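PDB 4M0X: chloromuconate cycloisomerase from Rhodococcus opacus, which belongs to the enolase superfamily and binds a manganese(II) ion in a barrel domain that follows an enolase-type N-terminal domain. Local coordinates for residues 132-137 with 345-350; 164-169 with 191-196; 332-337 with 362-367. All coordinates share one frame; numbering follows the deposited sequence.

Contact 1 (132-137 with 345-350)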
ATOM      1  N   ARG A 132     -40.814  -3.029   3.451  1.00 29.62           N
ATOM      2  CA  ARG A 132     -41.552  -1.782   3.498  1.00 30.36           C
ATOM      3  C   ARG A 132     -42.593  -1.865   2.410  1.00 33.11           C
ATOM      4  O   ARG A 132     -42.384  -2.567   1.411  1.00 32.51           O
ATOM      5  CB  ARG A 132     -40.607  -0.575   3.333  1.00 30.54           C
ATOM      6  CG  ARG A 132     -39.783  -0.533   2.035  1.00 29.69           C
ATOM      7  CD  ARG A 132     -38.646   0.489   2.035  1.00 26.55           C
ATOM      8  NE  ARG A 132     -37.480   0.117   2.867  1.00 28.37           N
ATOM      9  CZ  ARG A 132     -36.581  -0.865   2.639  1.00 26.90           C
ATOM     10  NH1 ARG A 132     -36.647  -1.699   1.612  1.00 25.95           N
ATOM     11  NH2 ARG A 132     -35.582  -1.020   3.480  1.00 27.75           N
ATOM     12  N   LYS A 133     -43.723  -1.182   2.608  1.00 35.81           N
ATOM     13  CA  LYS A 133     -44.830  -1.240   1.626  1.00 36.82           C
ATOM     14  C   LYS A 133     -44.847  -0.026   0.699  1.00 34.82           C
ATOM     15  O   LYS A 133     -45.461  -0.047  -0.368  1.00 33.70           O
ATOM     16  CB  LYS A 133     -46.192  -1.421   2.326  1.00 38.97           C
ATOM     17  CG  LYS A 133     -46.260  -2.621   3.268  1.00 38.69           C
ATOM     18  CD  LYS A 133     -47.667  -3.204   3.349  1.00 41.13           C
ATOM     19  CE  LYS A 133     -47.796  -4.316   4.401  1.00 39.37           C
ATOM     20  NZ  LYS A 133     -47.472  -3.841   5.771  1.00 34.07           N
ATOM     21  N   ARG A 134     -44.154   1.027   1.118  1.00 34.12           N
ATOM     22  CA  ARG A 134     -44.131   2.278   0.382  1.00 34.65           C
ATOM     23  C   ARG A 134     -42.699   2.767   0.269  1.00 31.39           C
ATOM     24  O   ARG A 134     -41.907   2.542   1.152  1.00 28.75           O
ATOM     25  CB  ARG A 134     -45.034   3.323   1.081  1.00 38.08           C
ATOM     26  CG  ARG A 134     -46.508   3.266   0.670  1.00 42.05           C
ATOM     27  CD  ARG A 134     -47.454   3.930   1.657  1.00 47.82           C
ATOM     28  NE  ARG A 134     -47.623   3.095   2.855  1.00 59.13           N
ATOM     29  CZ  ARG A 134     -48.614   2.214   3.057  1.00 61.84           C
ATOM     30  NH1 ARG A 134     -49.576   2.038   2.140  1.00 55.68           N
ATOM     31  NH2 ARG A 134     -48.639   1.497   4.193  1.00 61.70           N
ATOM     32  N   ILE A 135     -42.357   3.425  -0.827  1.00 31.83           N
ATOM     33  CA  ILE A 135     -41.050   4.088  -0.915  1.00 33.97           C
ATOM     34  C   ILE A 135     -41.163   5.583  -1.264  1.00 34.32           C
ATOM     35  O   ILE A 135     -41.901   5.940  -2.170  1.00 36.47           O
ATOM     36  CB  ILE A 135     -40.134   3.424  -1.944  1.00 32.94           C
ATOM     37  CG1 ILE A 135     -40.471   1.939  -2.095  1.00 31.44           C
ATOM     38  CG2 ILE A 135     -38.687   3.670  -1.530  1.00 34.32           C
ATOM     39  CD1 ILE A 135     -39.579   1.187  -3.052  1.00 30.71           C
ATOM     40  N   PRO A 136     -40.441   6.464  -0.554  1.00 33.67           N
ATOM     41  CA  PRO A 136     -40.544   7.860  -1.018  1.00 31.89           C
ATOM     42  C   PRO A 136     -39.774   8.008  -2.332  1.00 31.69           C
ATOM     43  O   PRO A 136     -38.699   7.406  -2.502  1.00 33.08           O
ATOM     44  CB  PRO A 136     -39.873   8.674   0.108  1.00 32.63           C
ATOM     45  CG  PRO A 136     -39.703   7.709   1.263  1.00 35.83           C
ATOM     46  CD  PRO A 136     -39.570   6.335   0.629  1.00 35.06           C
ATOM     47  N   ILE A 137     -40.332   8.763  -3.265  1.00 29.06           N
ATOM     48  CA  ILE A 137     -39.737   8.916  -4.585  1.00 27.72           C
ATOM     49  C   ILE A 137     -38.835  10.174  -4.694  1.00 28.08           C
ATOM     50  O   ILE A 137     -39.153  11.233  -4.141  1.00 28.16           O
ATOM     51  CB  ILE A 137     -40.853   8.885  -5.622  1.00 26.58           C
ATOM     52  CG1 ILE A 137     -41.546   7.536  -5.549  1.00 27.48           C
ATOM     53  CG2 ILE A 137     -40.328   9.044  -7.034  1.00 28.51           C
ATOM     54  CD1 ILE A 137     -40.646   6.353  -5.885  1.00 28.86           C
ATOM     55  N   ARG A 345     -48.956  11.100  -2.814  1.00 38.27           N
ATOM     56  CA  ARG A 345     -48.343  12.161  -2.019  1.00 37.46           C
ATOM     57  C   ARG A 345     -46.832  12.051  -2.117  1.00 37.78           C
ATOM     58  O   ARG A 345     -46.108  12.211  -1.126  1.00 34.80           O
ATOM     59  CB  ARG A 345     -48.819  12.113  -0.552  1.00 40.67           C
ATOM     60  CG  ARG A 345     -50.199  12.739  -0.300  1.00 46.53           C
ATOM     61  CD  ARG A 345     -50.249  14.237  -0.641  1.00 45.45           C
ATOM     62  N   GLY A 346     -46.371  11.743  -3.327  1.00 38.00           N
ATOM     63  CA  GLY A 346     -44.945  11.573  -3.590  1.00 38.33           C
ATOM     64  C   GLY A 346     -44.346  10.276  -3.087  1.00 37.63           C
ATOM     65  O   GLY A 346     -43.203  10.254  -2.640  1.00 37.13           O
ATOM     66  N   GLU A 347     -45.102   9.188  -3.176  1.00 36.92           N
ATOM     67  CA  GLU A 347     -44.592   7.878  -2.772  1.00 36.17           C
ATOM     68  C   GLU A 347     -45.068   6.782  -3.703  1.00 34.42           C
ATOM     69  O   GLU A 347     -46.194   6.794  -4.161  1.00 34.42           O
ATOM     70  CB  GLU A 347     -45.037   7.532  -1.348  1.00 38.49           C
ATOM     71  CG  GLU A 347     -44.547   8.494  -0.274  1.00 41.14           C
ATOM     72  CD  GLU A 347     -44.845   8.032   1.144  1.00 42.84           C
ATOM     73  OE1 GLU A 347     -44.067   8.421   2.032  1.00 45.29           O
ATOM     74  OE2 GLU A 347     -45.831   7.291   1.383  1.00 44.15           O
ATOM     75  N   LEU A 348     -44.200   5.821  -3.973  1.00 34.44           N
ATOM     76  CA  LEU A 348     -44.596   4.644  -4.727  1.00 33.45           C
ATOM     77  C   LEU A 348     -45.176   3.620  -3.764  1.00 32.56           C
ATOM     78  O   LEU A 348     -44.613   3.410  -2.684  1.00 34.08           O
ATOM     79  CB  LEU A 348     -43.397   4.064  -5.472  1.00 32.66           C
ATOM     80  CG  LEU A 348     -43.587   2.733  -6.199  1.00 33.26           C
ATOM     81  CD1 LEU A 348     -44.628   2.822  -7.307  1.00 30.45           C
ATOM     82  CD2 LEU A 348     -42.238   2.278  -6.740  1.00 33.04           C
ATOM     83  N   LEU A 349     -46.315   3.019  -4.129  1.00 29.67           N
ATOM     84  CA  LEU A 349     -46.837   1.876  -3.401  1.00 29.28           C
ATOM     85  C   LEU A 349     -46.306   0.612  -4.087  1.00 27.85           C
ATOM     86  O   LEU A 349     -46.420   0.485  -5.297  1.00 28.63           O
ATOM     87  CB  LEU A 349     -48.349   1.863  -3.445  1.00 30.54           C
ATOM     88  CG  LEU A 349     -49.296   3.014  -3.137  1.00 33.24           C
ATOM     89  CD1 LEU A 349     -50.688   2.440  -3.343  1.00 34.43           C
ATOM     90  CD2 LEU A 349     -49.171   3.573  -1.720  1.00 35.41           C
ATOM     91  N   ILE A 350     -45.735  -0.322  -3.345  1.00 25.63           N
ATOM     92  CA  ILE A 350     -45.129  -1.494  -4.007  1.00 27.84           C
ATOM     93  C   ILE A 350     -46.153  -2.537  -4.510  1.00 28.35           C
ATOM     94  O   ILE A 350     -46.998  -3.041  -3.738  1.00 28.49           O
ATOM     95  CB  ILE A 350     -44.050  -2.169  -3.119  1.00 29.18           C
ATOM     96  CG1 ILE A 350     -42.884  -1.193  -2.855  1.00 28.93           C
ATOM     97  CG2 ILE A 350     -43.556  -3.464  -3.760  1.00 29.40           C
ATOM     98  CD1 ILE A 350     -42.117  -1.449  -1.581  1.00 29.58           C
TER

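Contact 2 (164-169 with 191-196). With MN (manganese (II) ion), chain C.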
ATOM      1  N   PHE A 164     -34.712  15.191  -4.329  1.00 30.55           N
ATOM      2  CA  PHE A 164     -34.548  15.593  -5.754  1.00 32.75           C
ATOM      3  C   PHE A 164     -33.225  15.213  -6.423  1.00 32.21           C
ATOM      4  O   PHE A 164     -32.201  14.989  -5.759  1.00 32.16           O
ATOM      5  CB  PHE A 164     -34.817  17.098  -5.942  1.00 33.43           C
ATOM      6  CG  PHE A 164     -36.082  17.543  -5.294  1.00 35.42           C
ATOM      7  CD1 PHE A 164     -36.098  17.904  -3.943  1.00 36.44           C
ATOM      8  CD2 PHE A 164     -37.270  17.529  -6.001  1.00 35.68           C
ATOM      9  CE1 PHE A 164     -37.278  18.272  -3.321  1.00 39.01           C
ATOM     10  CE2 PHE A 164     -38.458  17.895  -5.381  1.00 36.35           C
ATOM     11  CZ  PHE A 164     -38.464  18.276  -4.047  1.00 37.21           C
ATOM     12  N   LYS A 165     -33.278  15.143  -7.750  1.00 30.51           N
ATOM     13  CA  LYS A 165     -32.116  14.853  -8.569  1.00 30.46           C
ATOM     14  C   LYS A 165     -32.105  15.822  -9.709  1.00 30.39           C
ATOM     15  O   LYS A 165     -33.158  16.070 -10.317  1.00 32.17           O
ATOM     16  CB  LYS A 165     -32.194  13.426  -9.123  1.00 29.60           C
ATOM     17  CG  LYS A 165     -30.894  12.887  -9.683  1.00 26.30           C
ATOM     18  CD  LYS A 165     -31.082  11.416  -9.990  1.00 26.01           C
ATOM     19  CE  LYS A 165     -29.985  10.891 -10.888  1.00 26.11           C
ATOM     20  NZ  LYS A 165     -30.421   9.673 -11.611  1.00 28.24           N
ATOM     21  N   PHE A 166     -30.923  16.361  -9.994  1.00 29.85           N
ATOM     22  CA  PHE A 166     -30.706  17.206 -11.156  1.00 31.53           C
ATOM     23  C   PHE A 166     -29.925  16.447 -12.190  1.00 35.06           C
ATOM     24  O   PHE A 166     -28.806  15.977 -11.921  1.00 36.25           O
ATOM     25  CB  PHE A 166     -29.921  18.457 -10.782  1.00 30.85           C
ATOM     26  CG  PHE A 166     -30.731  19.474 -10.071  1.00 30.13           C
ATOM     27  CD1 PHE A 166     -31.414  20.437 -10.781  1.00 31.76           C
ATOM     28  CD2 PHE A 166     -30.815  19.461  -8.698  1.00 29.68           C
ATOM     29  CE1 PHE A 166     -32.175  21.379 -10.117  1.00 33.32           C
ATOM     30  CE2 PHE A 166     -31.551  20.407  -8.025  1.00 30.51           C
ATOM     31  CZ  PHE A 166     -32.240  21.365  -8.732  1.00 31.92           C
ATOM     32  N   LYS A 167     -30.511  16.308 -13.373  1.00 38.15           N
ATOM     33  CA  LYS A 167     -29.826  15.574 -14.419  1.00 41.63           C
ATOM     34  C   LYS A 167     -28.860  16.597 -15.005  1.00 39.12           C
ATOM     35  O   LYS A 167     -29.233  17.755 -15.157  1.00 38.21           O
ATOM     36  CB  LYS A 167     -30.818  15.004 -15.442  1.00 43.73           C
ATOM     37  CG  LYS A 167     -30.512  13.573 -15.867  1.00 51.45           C
ATOM     38  CD  LYS A 167     -31.384  12.521 -15.157  1.00 57.46           C
ATOM     39  CE  LYS A 167     -30.596  11.276 -14.680  1.00 57.16           C
ATOM     40  NZ  LYS A 167     -29.311  10.934 -15.385  1.00 51.69           N
ATOM     41  N   MET A 168     -27.611  16.188 -15.254  1.00 38.46           N
ATOM     42  CA  MET A 168     -26.534  17.110 -15.700  1.00 37.07           C
ATOM     43  C   MET A 168     -25.696  16.553 -16.848  1.00 36.91           C
ATOM     44  O   MET A 168     -25.869  15.410 -17.268  1.00 39.31           O
ATOM     45  CB  MET A 168     -25.623  17.519 -14.518  1.00 34.04           C
ATOM     46  CG  MET A 168     -26.343  18.388 -13.497  1.00 32.80           C
ATOM     47  SD  MET A 168     -25.411  19.205 -12.187  1.00 32.49           S
ATOM     48  CE  MET A 168     -24.291  20.218 -13.131  1.00 32.63           C
ATOM     49  N   GLY A 169     -24.795  17.379 -17.363  1.00 38.48           N
ATOM     50  CA  GLY A 169     -23.830  16.940 -18.369  1.00 36.88           C
ATOM     51  C   GLY A 169     -24.135  17.276 -19.817  1.00 37.75           C
ATOM     52  O   GLY A 169     -23.397  16.878 -20.715  1.00 36.52           O
ATOM     53  N   CYS A 191     -33.921  19.413   2.182  1.00 52.58           N
ATOM     54  CA  CYS A 191     -34.076  18.386   1.123  1.00 48.67           C
ATOM     55  C   CYS A 191     -32.828  17.582   0.716  1.00 46.73           C
ATOM     56  O   CYS A 191     -31.701  18.045   0.873  1.00 48.27           O
ATOM     57  CB  CYS A 191     -34.623  19.046  -0.128  1.00 49.38           C
ATOM     58  SG  CYS A 191     -36.338  19.551   0.060  1.00 57.26           S
ATOM     59  N   ALA A 192     -33.029  16.390   0.156  1.00 39.23           N
ATOM     60  CA  ALA A 192     -31.921  15.686  -0.484  1.00 34.53           C
ATOM     61  C   ALA A 192     -31.790  16.167  -1.938  1.00 33.93           C
ATOM     62  O   ALA A 192     -32.788  16.281  -2.678  1.00 35.13           O
ATOM     63  CB  ALA A 192     -32.115  14.177  -0.422  1.00 30.31           C
ATOM     64  N   VAL A 193     -30.573  16.477  -2.357  1.00 30.51           N
ATOM     65  CA  VAL A 193     -30.356  16.739  -3.770  1.00 28.76           C
ATOM     66  C   VAL A 193     -29.182  15.928  -4.278  1.00 28.75           C
ATOM     67  O   VAL A 193     -28.064  16.103  -3.798  1.00 32.03           O
ATOM     68  CB  VAL A 193     -30.061  18.206  -4.055  1.00 28.27           C
ATOM     69  CG1 VAL A 193     -29.995  18.429  -5.563  1.00 27.17           C
ATOM     70  CG2 VAL A 193     -31.115  19.091  -3.406  1.00 28.97           C
ATOM     71  N   ILE A 194     -29.445  15.030  -5.221  1.00 25.68           N
ATOM     72  CA  ILE A 194     -28.398  14.376  -5.972  1.00 24.79           C
ATOM     73  C   ILE A 194     -28.125  15.199  -7.220  1.00 24.55           C
ATOM     74  O   ILE A 194     -29.051  15.749  -7.792  1.00 25.22           O
ATOM     75  CB  ILE A 194     -28.865  13.002  -6.462  1.00 24.51           C
ATOM     76  CG1 ILE A 194     -29.112  12.077  -5.287  1.00 23.66           C
ATOM     77  CG2 ILE A 194     -27.874  12.401  -7.467  1.00 24.65           C
ATOM     78  CD1 ILE A 194     -30.106  10.989  -5.612  1.00 23.37           C
ATOM     79  N   VAL A 195     -26.867  15.261  -7.658  1.00 24.37           N
ATOM     80  CA  VAL A 195     -26.556  15.704  -9.043  1.00 23.00           C
ATOM     81  C   VAL A 195     -25.878  14.590  -9.861  1.00 23.18           C
ATOM     82  O   VAL A 195     -24.948  13.917  -9.375  1.00 22.86           O
ATOM     83  CB  VAL A 195     -25.703  16.997  -9.082  1.00 21.75           C
ATOM     84  CG1 VAL A 195     -26.421  18.132  -8.371  1.00 22.21           C
ATOM     85  CG2 VAL A 195     -24.343  16.775  -8.467  1.00 20.69           C
ATOM     86  N   ASP A 196     -26.362  14.393 -11.086  1.00 23.56           N
ATOM     87  CA  ASP A 196     -25.892  13.307 -11.959  1.00 23.44           C
ATOM     88  C   ASP A 196     -25.382  13.755 -13.339  1.00 23.38           C
ATOM     89  O   ASP A 196     -26.160  13.848 -14.289  1.00 23.03           O
ATOM     90  CB  ASP A 196     -26.991  12.275 -12.148  1.00 24.75           C
ATOM     91  CG  ASP A 196     -26.468  11.000 -12.752  1.00 26.66           C
ATOM     92  OD1 ASP A 196     -25.263  10.979 -13.049  1.00 26.63           O
ATOM     93  OD2 ASP A 196     -27.237  10.031 -12.929  1.00 28.23           O
TER
HETATM   94 MN    MN C 401     -27.227   7.931 -13.125  1.00 27.26          MN
HETATM   95  O   HOH W   1     -25.057   8.288 -13.449  1.00 15.89           O
HETATM   96  O   HOH W   2     -26.796   7.761 -15.575  1.00 30.04           O

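Contact 3 (332-337 with 362-367)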
ATOM      1  N   LEU A 332     -45.133   8.535 -17.787  1.00 34.96           N
ATOM      2  CA  LEU A 332     -45.682   7.964 -19.024  1.00 34.41           C
ATOM      3  C   LEU A 332     -47.177   8.274 -19.099  1.00 35.79           C
ATOM      4  O   LEU A 332     -47.825   8.224 -18.062  1.00 37.23           O
ATOM      5  CB  LEU A 332     -45.454   6.457 -19.060  1.00 34.63           C
ATOM      6  CG  LEU A 332     -43.995   5.991 -18.982  1.00 36.43           C
ATOM      7  CD1 LEU A 332     -43.892   4.493 -19.191  1.00 33.58           C
ATOM      8  CD2 LEU A 332     -43.112   6.723 -19.987  1.00 35.91           C
ATOM      9  N   ILE A 333     -47.722   8.634 -20.278  1.00 35.61           N
ATOM     10  CA  ILE A 333     -49.179   8.810 -20.395  1.00 33.57           C
ATOM     11  C   ILE A 333     -49.906   7.515 -20.693  1.00 33.07           C
ATOM     12  O   ILE A 333     -51.094   7.422 -20.419  1.00 38.74           O
ATOM     13  CB  ILE A 333     -49.681   9.957 -21.318  1.00 33.81           C
ATOM     14  CG1 ILE A 333     -49.080   9.884 -22.702  1.00 36.80           C
ATOM     15  CG2 ILE A 333     -49.388  11.321 -20.712  1.00 33.86           C
ATOM     16  CD1 ILE A 333     -48.084  11.003 -22.976  1.00 39.21           C
ATOM     17  N   ASP A 334     -49.210   6.504 -21.184  1.00 30.93           N
ATOM     18  CA  ASP A 334     -49.814   5.186 -21.347  1.00 31.73           C
ATOM     19  C   ASP A 334     -48.753   4.079 -21.327  1.00 30.23           C
ATOM     20  O   ASP A 334     -47.573   4.359 -21.464  1.00 29.27           O
ATOM     21  CB  ASP A 334     -50.611   5.136 -22.640  1.00 35.95           C
ATOM     22  CG  ASP A 334     -51.717   4.086 -22.629  1.00 39.71           C
ATOM     23  OD1 ASP A 334     -51.682   3.104 -21.850  1.00 37.83           O
ATOM     24  OD2 ASP A 334     -52.633   4.240 -23.456  1.00 45.02           O
ATOM     25  N   GLU A 335     -49.189   2.830 -21.160  1.00 28.21           N
ATOM     26  CA  GLU A 335     -48.308   1.707 -20.833  1.00 29.27           C
ATOM     27  C   GLU A 335     -48.773   0.397 -21.476  1.00 28.44           C
ATOM     28  O   GLU A 335     -49.785   0.380 -22.151  1.00 28.06           O
ATOM     29  CB  GLU A 335     -48.192   1.548 -19.313  1.00 28.13           C
ATOM     30  CG  GLU A 335     -47.732   2.819 -18.608  1.00 30.27           C
ATOM     31  CD  GLU A 335     -46.794   2.577 -17.411  1.00 32.87           C
ATOM     32  OE1 GLU A 335     -45.947   1.614 -17.483  1.00 30.51           O
ATOM     33  OE2 GLU A 335     -46.909   3.373 -16.415  1.00 28.41           O
ATOM     34  N   VAL A 336     -48.026  -0.690 -21.310  1.00 27.95           N
ATOM     35  CA  VAL A 336     -48.546  -1.996 -21.771  1.00 27.18           C
ATOM     36  C   VAL A 336     -49.072  -2.856 -20.613  1.00 28.65           C
ATOM     37  O   VAL A 336     -49.315  -4.037 -20.770  1.00 30.67           O
ATOM     38  CB  VAL A 336     -47.603  -2.773 -22.740  1.00 25.09           C
ATOM     39  CG1 VAL A 336     -47.259  -1.911 -23.941  1.00 24.93           C
ATOM     40  CG2 VAL A 336     -46.334  -3.270 -22.063  1.00 22.99           C
ATOM     41  N   VAL A 337     -49.288  -2.251 -19.454  1.00 29.91           N
ATOM     42  CA  VAL A 337     -49.883  -3.005 -18.344  1.00 29.08           C
ATOM     43  C   VAL A 337     -51.329  -2.616 -18.126  1.00 27.50           C
ATOM     44  O   VAL A 337     -51.768  -1.594 -18.601  1.00 29.14           O
ATOM     45  CB  VAL A 337     -49.060  -2.948 -17.028  1.00 28.57           C
ATOM     46  CG1 VAL A 337     -47.761  -3.721 -17.211  1.00 29.20           C
ATOM     47  CG2 VAL A 337     -48.798  -1.531 -16.561  1.00 26.31           C
ATOM     48  N   GLU A 362     -52.997  -6.551 -23.697  1.00 30.41           N
ATOM     49  CA  GLU A 362     -52.598  -6.935 -25.051  1.00 31.43           C
ATOM     50  C   GLU A 362     -53.070  -5.967 -26.139  1.00 29.43           C
ATOM     51  O   GLU A 362     -52.501  -5.897 -27.222  1.00 26.65           O
ATOM     52  CB  GLU A 362     -52.981  -8.379 -25.324  1.00 31.51           C
ATOM     53  CG  GLU A 362     -52.090  -9.328 -24.556  1.00 36.76           C
ATOM     54  CD  GLU A 362     -52.038 -10.705 -25.168  1.00 44.27           C
ATOM     55  OE1 GLU A 362     -51.505 -10.841 -26.305  1.00 46.85           O
ATOM     56  OE2 GLU A 362     -52.529 -11.652 -24.511  1.00 46.95           O
ATOM     57  N   GLU A 363     -54.086  -5.191 -25.826  1.00 29.82           N
ATOM     58  CA  GLU A 363     -54.528  -4.182 -26.758  1.00 33.80           C
ATOM     59  C   GLU A 363     -53.533  -3.034 -26.767  1.00 33.16           C
ATOM     60  O   GLU A 363     -53.119  -2.574 -27.845  1.00 31.82           O
ATOM     61  CB  GLU A 363     -55.955  -3.701 -26.437  1.00 36.77           C
ATOM     62  CG  GLU A 363     -56.447  -2.521 -27.260  1.00 39.09           C
ATOM     63  CD  GLU A 363     -56.367  -2.724 -28.768  1.00 40.20           C
ATOM     64  OE1 GLU A 363     -56.167  -3.869 -29.251  1.00 36.71           O
ATOM     65  OE2 GLU A 363     -56.514  -1.703 -29.480  1.00 43.40           O
ATOM     66  N   ARG A 364     -53.127  -2.591 -25.576  1.00 32.22           N
ATOM     67  CA  ARG A 364     -52.099  -1.546 -25.479  1.00 29.79           C
ATOM     68  C   ARG A 364     -50.769  -1.983 -26.098  1.00 28.03           C
ATOM     69  O   ARG A 364     -50.112  -1.193 -26.785  1.00 27.42           O
ATOM     70  CB  ARG A 364     -51.885  -1.144 -24.035  1.00 29.18           C
ATOM     71  CG  ARG A 364     -52.789  -0.056 -23.563  1.00 29.21           C
ATOM     72  CD  ARG A 364     -53.069  -0.328 -22.116  1.00 30.71           C
ATOM     73  NE  ARG A 364     -54.341   0.251 -21.728  1.00 32.35           N
ATOM     74  CZ  ARG A 364     -54.442   1.287 -20.922  1.00 33.29           C
ATOM     75  NH1 ARG A 364     -53.330   1.796 -20.389  1.00 37.01           N
ATOM     76  NH2 ARG A 364     -55.639   1.778 -20.617  1.00 31.46           N
ATOM     77  N   LEU A 365     -50.369  -3.227 -25.843  1.00 26.36           N
ATOM     78  CA  LEU A 365     -49.160  -3.734 -26.437  1.00 27.22           C
ATOM     79  C   LEU A 365     -49.256  -3.598 -27.961  1.00 29.51           C
ATOM     80  O   LEU A 365     -48.327  -3.092 -28.611  1.00 32.76           O
ATOM     81  CB  LEU A 365     -48.871  -5.186 -26.034  1.00 25.53           C
ATOM     82  CG  LEU A 365     -47.741  -5.814 -26.879  1.00 25.05           C
ATOM     83  CD1 LEU A 365     -46.413  -5.080 -26.718  1.00 23.93           C
ATOM     84  CD2 LEU A 365     -47.557  -7.293 -26.587  1.00 25.38           C
ATOM     85  N   ARG A 366     -50.380  -4.031 -28.527  1.00 30.03           N
ATOM     86  CA  ARG A 366     -50.545  -4.022 -29.975  1.00 29.93           C
ATOM     87  C   ARG A 366     -50.484  -2.585 -30.410  1.00 29.34           C
ATOM     88  O   ARG A 366     -49.724  -2.262 -31.302  1.00 28.22           O
ATOM     89  CB  ARG A 366     -51.878  -4.650 -30.371  1.00 32.29           C
ATOM     90  CG  ARG A 366     -52.164  -4.645 -31.857  1.00 34.28           C
ATOM     91  CD  ARG A 366     -53.613  -5.012 -32.131  1.00 35.29           C
ATOM     92  NE  ARG A 366     -54.541  -3.934 -31.777  1.00 39.84           N
ATOM     93  CZ  ARG A 366     -54.567  -2.721 -32.344  1.00 40.17           C
ATOM     94  NH1 ARG A 366     -53.695  -2.398 -33.291  1.00 41.68           N
ATOM     95  NH2 ARG A 366     -55.465  -1.818 -31.956  1.00 36.43           N
ATOM     96  N   LYS A 367     -51.248  -1.733 -29.709  1.00 29.28           N
ATOM     97  CA  LYS A 367     -51.437  -0.309 -30.042  1.00 27.25           C
ATOM     98  C   LYS A 367     -50.133   0.423 -30.076  1.00 26.82           C
ATOM     99  O   LYS A 367     -49.934   1.257 -30.958  1.00 28.62           O
ATOM    100  CB  LYS A 367     -52.391   0.402 -29.060  1.00 26.96           C
ATOM    101  CG  LYS A 367     -52.921   1.739 -29.561  1.00 27.08           C
ATOM    102  CD  LYS A 367     -53.023   2.816 -28.480  1.00 25.93           C
ATOM    103  CE  LYS A 367     -54.447   3.088 -28.014  1.00 25.09           C
ATOM    104  NZ  LYS A 367     -54.537   4.488 -27.529  1.00 23.99           N
TER

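Contact 1 (132-137 with 345-350)
Segments 132-137 and 345-350 pair as antiparallel strands, and their side chains divide between two faces. R134, P136, E347 and L349 share the more exposed one. R134 and L349 lie side by side there and point the same way. R134 CG is anti to its carbonyl carbon (chi1 -86°), which lays it against L349, with R134 CG 3.6 Å from L349 CD2. The R134 chain then bends at chi3, and the same CD2 methyl sits at the edge of the guanidinium. E347 runs out extended beyond CG and crosses R134 obliquely. E347 OE2 meets the aliphatic part of the arginine, 3.7 Å from R134 CD. R134 NE and E347 OE2 remain 4.8 Å apart, so the charges form no salt bridge. The pairing adds strand 347-349, antiparallel, to strand 134-141, the first of the eight parallel strands of the (beta/alpha)7-beta barrel of the muconate lactonizing enzyme family. I135 and L348 bond to each other twice, N to O in each direction. I350 N reaches K133 O almost straight, at 174°. On the buried side, I350 CD1 crosses over to I135, 3.8 Å from I135 CG1. I137 is folded at chi2 (-63°), and this brings I137 CD1 to 3.6 Å from L348 CB. I135 also packs on Y314 and I350 on Q312, both of helix 304-316.

Contact 2 (164-169 with 191-196)
K165 and K167 reach D196 from the neighbouring parallel strand, each lying alongside the aspartate and pointing the same way on one face. K165 is extended throughout, so its amine travels as far as the carboxylate. K167 gets there by bending at chi2, chi3 and chi4. Both make salt bridges whose hydrogen bonds are weak, with K165 NZ 3.5 Å and K167 NZ 3.3 Å from D196 OD2. K165 NZ also makes salt bridges to E325 and E222. D196 CG is anti to its backbone N, and OD2 binds the manganese ion at 2.1 Å. D196 OD1 accepts from a metal-bound water and from N198 N, which would fix the carboxylate's rotation. On the other face, F166 crosses V193 obliquely. V193 CG1 lies in the plane of the F166 ring, at its edge, 3.4 Å from F166 CD2. C191 SG likewise meets the F164 ring edge, 3.7 Å from F164 CE1. M168 runs beside V195, with its sulfur on V195 CB. Five backbone hydrogen bonds join the two segments. With helix 173-183 between them, the strands form a right-handed beta-alpha-beta unit of the barrel, and D196 joins E222 and D247 in the metal site of this enolase-superfamily enzyme.

Contact 3 (332-337 with 362-367)
R364 projects from helix 362-368 across the loop segment 332-337 and has the largest share of this contact. Its CB comes first to the loop backbone, with R364 CB 3.2 Å from E335 O. CG and CD stay beside that same carbonyl, and R364 CD is 3.4 Å from E335 O. The chain bends at chi2 (147°) as it passes. NE turns to the residue just ahead of the helix segment and makes a salt bridge with D361. CZ lies near D334 OD1, and the guanidinium has E335 O at its edge. At the tip, R364 NH1 forms a salt bridge with D334 OD1 at 2.6 Å. The two side chains cross at about a right angle, and carboxylate and guanidinium planes stand 77° apart. D334 OD2 therefore sits over one face of the guanidinium, offset toward its rim. D334 OD1 also takes E335 N on its anti lone pair, while D334 OD2 is hydrogen-bonded to Y368 OH. Beside this polar pair, V336 CG1 rests on the helix backbone, 3.6 Å from L365 CA. V336 and L365 both pack on V13 and L35 of the N-terminal domain sheet. R364 thus bridges two aspartates, D334 and D361. Its charge probably helps keep both ionised, and it links the C-terminal helix to the loop through polar contacts next to an apolar one.

In the fold
After the N-terminal domain, the chain enters the barrel at 132-137, the first half of contact 1. Contact 2 then closes a short loop, 164-169 to 191-196, around helix 173-183. It falls wholly within the much longer loop that contact 1 closes at 345-350. Strands 134-141 and 163-167 are neighbours, so both contacts belong to the barrel sheet, with centres 19 Å apart. Contact 3 opens at 332-337, before contact 1 has closed, and ends at 362-367 beyond it. Contacts 1 and 3 therefore cross, whereas contacts 2 and 3 follow in series. Contact 3 ties the last helix to a loop lying against the N-terminal domain.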